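Local coordinates for protein HTH-type transcriptional regulator GadX (Escherichia coli, PDB 3MKL) that activates about fifteen acid-resistance genes, including gadA, gadB and gadC, and can repress gadW, acting as a homodimeric AraC/XylS-type DNA-binding regulator, at residues Y91-R94 / T100-E103. Residues are numbered along the deposited sequence; the frame is centred on the assembly and turned at random.
Sequences YVFR and TPTE
Phe93 lays one face of its ring against Pro101, joining the second predicted helix-turn-helix motif of this AraC/XylS-type DNA-binding domain to helix 101-107, the last in the model. Pro101 CA sits over that face, toward the rim, 4.0 Å from the ring centroid and 25° off the normal, a CH-pi contact. The proline ring points back toward the phenylalanine's own helix, over the near part of the phenyl, with Pro101 CD 3.5 Å from Phe93 CD2. With Phe93 CG anti to its backbone nitrogen (chi1 -174°), the phenyl group is carried across to the proline. Thr100 O also approaches it, obliquely, 3.7 Å from Phe93 CE2. Met60 and Leu64 of helix 51-67 also touch Phe93, while Ile67, Ile74, Phe89 and Ile90 pack on Pro101, so both residues are buried where helices 51-67, 74-80 and 86-97 come together.

Nearer the surface, Arg94 and Thr100 run side by side. The arginine chain bends at chi3 (72°), and the edge of its guanidinium meets the threonine methyl, Arg94 NH1 3.4 Å from Thr100 CG2. Thr100 is the N-cap of helix 101-107 and forms a capping box with Glu103: Glu103 N donates to Thr100 OG1 at 3.1 Å. In return, Glu103 OE1 receives Thr100 N at 3.0 Å from above the carboxylate plane and Thr100 OG1 at 3.1 Å on its anti lone pair.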
ATOM      1  N   TYR A  91      -5.325   7.336  10.069  1.00 28.48           N
ATOM      2  CA  TYR A  91      -6.118   8.190   9.172  1.00 28.82           C
ATOM      3  C   TYR A  91      -6.442   7.500   7.820  1.00 28.39           C
ATOM      4  O   TYR A  91      -7.561   7.564   7.312  1.00 28.17           O
ATOM      5  CB  TYR A  91      -5.388   9.516   8.923  1.00 29.55           C
ATOM      6  CG  TYR A  91      -5.728  10.139   7.589  1.00 30.89           C
ATOM      7  CD1 TYR A  91      -6.888  10.921   7.436  1.00 31.81           C
ATOM      8  CD2 TYR A  91      -4.890   9.978   6.478  1.00 27.87           C
ATOM      9  CE1 TYR A  91      -7.219  11.494   6.196  1.00 32.04           C
ATOM     10  CE2 TYR A  91      -5.215  10.573   5.236  1.00 30.25           C
ATOM     11  CZ  TYR A  91      -6.381  11.311   5.120  1.00 29.26           C
ATOM     12  OH  TYR A  91      -6.718  11.873   3.936  1.00 34.52           O
ATOM     13  N   VAL A  92      -5.439   6.855   7.237  1.00 27.94           N
ATOM     14  CA  VAL A  92      -5.609   6.274   5.919  1.00 28.50           C
ATOM     15  C   VAL A  92      -6.419   4.972   6.008  1.00 26.99           C
ATOM     16  O   VAL A  92      -7.189   4.649   5.084  1.00 26.41           O
ATOM     17  CB  VAL A  92      -4.241   6.035   5.264  1.00 29.32           C
ATOM     18  CG1 VAL A  92      -4.397   5.312   3.965  1.00 31.08           C
ATOM     19  CG2 VAL A  92      -3.583   7.380   4.990  1.00 33.32           C
ATOM     20  N   PHE A  93      -6.245   4.244   7.116  1.00 25.38           N
ATOM     21  CA  PHE A  93      -7.048   3.021   7.365  1.00 25.24           C
ATOM     22  C   PHE A  93      -8.516   3.356   7.592  1.00 25.83           C
ATOM     23  O   PHE A  93      -9.390   2.769   6.968  1.00 25.80           O
ATOM     24  CB  PHE A  93      -6.480   2.247   8.543  1.00 24.80           C
ATOM     25  CG  PHE A  93      -7.138   0.907   8.800  1.00 24.61           C
ATOM     26  CD1 PHE A  93      -6.502  -0.276   8.427  1.00 22.49           C
ATOM     27  CD2 PHE A  93      -8.348   0.827   9.472  1.00 26.59           C
ATOM     28  CE1 PHE A  93      -7.070  -1.516   8.706  1.00 25.06           C
ATOM     29  CE2 PHE A  93      -8.939  -0.410   9.767  1.00 28.18           C
ATOM     30  CZ  PHE A  93      -8.294  -1.591   9.380  1.00 28.66           C
ATOM     31  N   ARG A  94      -8.776   4.338   8.448  1.00 26.98           N
ATOM     32  CA  ARG A  94     -10.147   4.792   8.659  1.00 29.34           C
ATOM     33  C   ARG A  94     -10.832   5.270   7.365  1.00 29.54           C
ATOM     34  O   ARG A  94     -12.007   4.991   7.171  1.00 30.56           O
ATOM     35  CB  ARG A  94     -10.241   5.831   9.774  1.00 30.83           C
ATOM     36  CG  ARG A  94     -11.672   6.263  10.032  1.00 36.93           C
ATOM     37  CD  ARG A  94     -11.884   6.948  11.381  1.00 45.89           C
ATOM     38  NE  ARG A  94     -11.301   8.281  11.381  1.00 50.23           N
ATOM     39  CZ  ARG A  94     -10.216   8.628  12.069  1.00 52.80           C
ATOM     40  NH1 ARG A  94      -9.589   7.757  12.858  1.00 53.48           N
ATOM     41  NH2 ARG A  94      -9.761   9.862  11.978  1.00 55.27           N
ATOM     42  N   THR A 100     -11.316   2.828  12.578  1.00 33.89           N
ATOM     43  CA  THR A 100      -9.918   2.813  13.003  1.00 32.42           C
ATOM     44  C   THR A 100      -9.354   1.374  13.048  1.00 32.23           C
ATOM     45  O   THR A 100     -10.114   0.411  13.199  1.00 33.22           O
ATOM     46  CB  THR A 100      -9.739   3.459  14.412  1.00 34.28           C
ATOM     47  OG1 THR A 100     -10.401   2.653  15.394  1.00 37.76           O
ATOM     48  CG2 THR A 100     -10.305   4.870  14.464  1.00 34.09           C
ATOM     49  N   PRO A 101      -8.012   1.226  12.926  1.00 31.57           N
ATOM     50  CA  PRO A 101      -7.433  -0.109  13.112  1.00 32.45           C
ATOM     51  C   PRO A 101      -7.869  -0.776  14.415  1.00 35.89           C
ATOM     52  O   PRO A 101      -8.084  -1.986  14.426  1.00 37.01           O
ATOM     53  CB  PRO A 101      -5.932   0.160  13.118  1.00 31.41           C
ATOM     54  CG  PRO A 101      -5.774   1.388  12.274  1.00 29.00           C
ATOM     55  CD  PRO A 101      -7.012   2.200  12.427  1.00 29.39           C
ATOM     56  N   THR A 102      -8.008   0.011  15.487  1.00 37.86           N
ATOM     57  CA  THR A 102      -8.393  -0.507  16.787  1.00 42.65           C
ATOM     58  C   THR A 102      -9.798  -1.046  16.750  1.00 45.74           C
ATOM     59  O   THR A 102     -10.052  -2.111  17.307  1.00 48.12           O
ATOM     60  CB  THR A 102      -8.290   0.557  17.919  1.00 43.65           C
ATOM     61  OG1 THR A 102      -6.921   0.895  18.119  1.00 43.75           O
ATOM     62  CG2 THR A 102      -8.837   0.016  19.231  1.00 46.53           C
ATOM     63  N   GLU A 103     -10.710  -0.309  16.112  1.00 46.49           N
ATOM     64  CA  GLU A 103     -12.077  -0.802  15.960  1.00 50.48           C
ATOM     65  C   GLU A 103     -12.029  -2.144  15.258  1.00 51.33           C
ATOM     66  O   GLU A 103     -12.508  -3.128  15.794  1.00 54.36           O
ATOM     67  CB  GLU A 103     -12.963   0.182  15.199  1.00 50.17           C
ATOM     68  CG  GLU A 103     -13.299   1.446  15.976  1.00 54.06           C
ATOM     69  CD  GLU A 103     -13.958   2.510  15.113  1.00 56.81           C
ATOM     70  OE1 GLU A 103     -13.263   3.487  14.744  1.00 55.57           O
ATOM     71  OE2 GLU A 103     -15.166   2.366  14.801  1.00 60.62           O
TER